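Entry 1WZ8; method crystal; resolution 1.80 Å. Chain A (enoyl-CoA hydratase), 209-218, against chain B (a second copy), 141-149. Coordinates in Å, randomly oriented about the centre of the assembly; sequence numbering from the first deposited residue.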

# COMPACT_ATOMS: atom_id res chain seq x y z
N GLY A 209 27.15 11.00 15.78
CA GLY A 209 26.92 10.82 14.36
C GLY A 209 26.41 12.08 13.70
O GLY A 209 26.22 13.10 14.36
N PRO A 210 26.19 12.05 12.37
CA PRO A 210 25.70 13.19 11.60
C PRO A 210 24.21 13.43 11.84
O PRO A 210 23.36 12.64 11.42
CB PRO A 210 26.01 12.79 10.16
CG PRO A 210 25.80 11.32 10.19
CD PRO A 210 26.45 10.89 11.49
N LYS A 211 23.90 14.52 12.53
CA LYS A 211 22.54 14.89 12.91
C LYS A 211 21.50 14.84 11.79
O LYS A 211 20.47 14.17 11.92
CB LYS A 211 22.56 16.29 13.54
CG LYS A 211 21.25 16.73 14.15
CD LYS A 211 21.46 17.99 14.97
CE LYS A 211 20.22 18.37 15.76
NZ LYS A 211 20.50 19.49 16.72
N GLU A 212 21.75 15.57 10.71
CA GLU A 212 20.80 15.58 9.60
C GLU A 212 20.67 14.22 8.92
O GLU A 212 19.56 13.77 8.63
CB GLU A 212 21.20 16.63 8.56
CG GLU A 212 20.28 16.64 7.34
CD GLU A 212 20.63 17.73 6.34
OE1 GLU A 212 20.62 18.91 6.73
OE2 GLU A 212 20.91 17.39 5.17
N ALA A 213 21.80 13.58 8.66
CA ALA A 213 21.79 12.28 8.00
C ALA A 213 21.04 11.25 8.84
O ALA A 213 20.31 10.42 8.31
CB ALA A 213 23.22 11.81 7.74
N LEU A 214 21.22 11.30 10.16
CA LEU A 214 20.52 10.36 11.04
C LEU A 214 19.02 10.61 11.01
O LEU A 214 18.22 9.67 10.95
CB LEU A 214 21.05 10.48 12.48
CG LEU A 214 22.41 9.83 12.74
CD1 LEU A 214 22.98 10.30 14.07
CD2 LEU A 214 22.26 8.31 12.73
N HIS A 215 18.63 11.88 11.06
CA HIS A 215 17.22 12.25 11.04
C HIS A 215 16.59 11.72 9.75
O HIS A 215 15.55 11.06 9.78
CB HIS A 215 17.08 13.78 11.09
CG HIS A 215 15.69 14.27 10.85
ND1 HIS A 215 14.58 13.53 11.18
CD2 HIS A 215 15.23 15.42 10.31
CE1 HIS A 215 13.49 14.21 10.86
NE2 HIS A 215 13.86 15.36 10.32
N HIS A 216 17.23 12.00 8.62
CA HIS A 216 16.71 11.55 7.34
C HIS A 216 16.66 10.03 7.17
O HIS A 216 15.71 9.50 6.58
CB HIS A 216 17.51 12.19 6.21
CG HIS A 216 17.32 13.67 6.12
ND1 HIS A 216 17.98 14.46 5.20
CD2 HIS A 216 16.52 14.51 6.82
CE1 HIS A 216 17.59 15.72 5.34
NE2 HIS A 216 16.70 15.77 6.32
N THR A 217 17.66 9.33 7.70
CA THR A 217 17.68 7.88 7.59
C THR A 217 16.58 7.28 8.46
O THR A 217 15.87 6.37 8.03
CB THR A 217 19.05 7.30 8.02
OG1 THR A 217 20.09 7.86 7.20
CG2 THR A 217 19.07 5.79 7.86
N LYS A 218 16.44 7.79 9.68
CA LYS A 218 15.40 7.31 10.58
C LYS A 218 14.04 7.57 9.96
O LYS A 218 13.19 6.69 9.91
CB LYS A 218 15.47 8.01 11.94
CG LYS A 218 14.20 7.83 12.78
CD LYS A 218 14.34 8.41 14.18
CE LYS A 218 13.02 8.27 14.94
NZ LYS A 218 13.15 8.62 16.37
N HIS B 141 27.11 4.88 4.85
CA HIS B 141 26.75 6.26 4.56
C HIS B 141 26.81 7.21 5.76
O HIS B 141 27.29 8.33 5.63
CB HIS B 141 25.36 6.34 3.92
CG HIS B 141 25.29 5.71 2.57
ND1 HIS B 141 25.05 4.36 2.39
CD2 HIS B 141 25.51 6.22 1.34
CE1 HIS B 141 25.12 4.07 1.10
NE2 HIS B 141 25.41 5.18 0.44
N LEU B 142 26.32 6.76 6.91
CA LEU B 142 26.33 7.62 8.09
C LEU B 142 27.75 8.06 8.47
O LEU B 142 27.94 9.15 8.99
CB LEU B 142 25.65 6.91 9.28
CG LEU B 142 24.12 6.94 9.30
CD1 LEU B 142 23.62 8.36 9.51
CD2 LEU B 142 23.56 6.37 8.00
N ARG B 143 28.73 7.21 8.18
CA ARG B 143 30.12 7.55 8.48
C ARG B 143 30.60 8.63 7.52
O ARG B 143 31.42 9.48 7.87
CB ARG B 143 31.01 6.31 8.35
CG ARG B 143 32.49 6.58 8.60
CD ARG B 143 33.33 5.37 8.24
NE ARG B 143 33.09 4.24 9.12
CZ ARG B 143 33.55 3.01 8.90
NH1 ARG B 143 34.26 2.75 7.81
NH2 ARG B 143 33.30 2.04 9.76
N LEU B 144 30.08 8.59 6.29
CA LEU B 144 30.43 9.57 5.27
C LEU B 144 29.74 10.90 5.55
O LEU B 144 30.19 11.95 5.10
CB LEU B 144 30.01 9.06 3.89
CG LEU B 144 30.28 9.97 2.69
CD1 LEU B 144 31.77 10.18 2.52
CD2 LEU B 144 29.69 9.35 1.44
N GLY B 145 28.62 10.85 6.27
CA GLY B 145 27.90 12.06 6.61
C GLY B 145 26.61 12.29 5.84
O GLY B 145 26.09 13.41 5.82
N VAL B 146 26.09 11.24 5.20
CA VAL B 146 24.84 11.35 4.44
C VAL B 146 23.89 10.20 4.77
O VAL B 146 24.32 9.17 5.29
CB VAL B 146 25.10 11.35 2.91
CG1 VAL B 146 25.89 12.60 2.52
CG2 VAL B 146 25.85 10.09 2.51
N ALA B 147 22.61 10.37 4.46
CA ALA B 147 21.62 9.34 4.75
C ALA B 147 21.87 8.06 3.96
O ALA B 147 22.50 8.09 2.90
CB ALA B 147 20.21 9.88 4.46
N ALA B 148 21.40 6.93 4.48
CA ALA B 148 21.59 5.64 3.81
C ALA B 148 20.49 5.52 2.76
O ALA B 148 19.48 4.86 2.98
CB ALA B 148 21.48 4.50 4.81
N GLY B 149 20.69 6.17 1.62
CA GLY B 149 19.66 6.14 0.60
C GLY B 149 19.92 5.39 -0.68
O GLY B 149 19.10 5.47 -1.60

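Where a helix of one subunit meets the end of a helix and the loop that follows it in another, small residues can let the backbones come close, a large aliphatic side chain can gather several apolar contacts, and a single well-placed polar atom can serve both chains. The contact between two copies of enoyl-CoA hydratase in 1WZ8 illustrates each part of this principle within 364 Å² of buried surface.

The largest share belongs to Leu B142, which gives up 87 Å² to the other chain. Its CA-to-CB bond points sideways, yet with chi1 and chi2 both in the m well the end of the side chain comes nearer to the helix of chain A. There one methyl meets three apolar partners: Leu B142 CD1 lies 3.7 Å from Pro A210 CG, 3.9 Å from Ala A213 CB and 3.5 Å from Leu A214 CD2. The CA-to-CB bond of Leu A214 points away, yet the end of its side chain comes nearer and reaches the contact. Pro A210, at the N-cap position of the helix, also touches the backbone of the same leucine, its CG standing 3.3 Å from Leu B142 O.

Thr A217, with 56 Å² covered, supplies the polar element. Its chi1 of -59° (m) places OG1 where it can give a hydrogen bond to the carbonyl of the preceding helical turn, 2.8 Å from Thr A217 OG1 to Ala A213 O. The same oxygen accepts a hydrogen bond from the facing loop: Ala B148 N lies 3.2 Å from Thr A217 OG1, with an angle of 157° at the hydrogen. One hydroxyl is thus donor within its own helix and acceptor across the interface, tying a loop amide to the helix surface. The fit around it is tight, for Thr A217 OG1 is also 3.2 Å from Ala B147 CA.

Ala B147, with 50 Å² covered, lies where the two backbones run closest. Its CA comes within 4.4 Å of Ala A213 CA, a separation at which the backbones themselves are nearly in contact. Ala A213 CB points toward the loop and packs on main-chain atoms, 3.4 Å from Val B146 C and 3.6 Å from Ala B147 N. The loop reaches this position through Gly B145, which leaves the helix with a positive phi of 105°. At these backbone angles a CB would be jammed against the carbonyl oxygen of the preceding residue, so the turn itself calls for glycine.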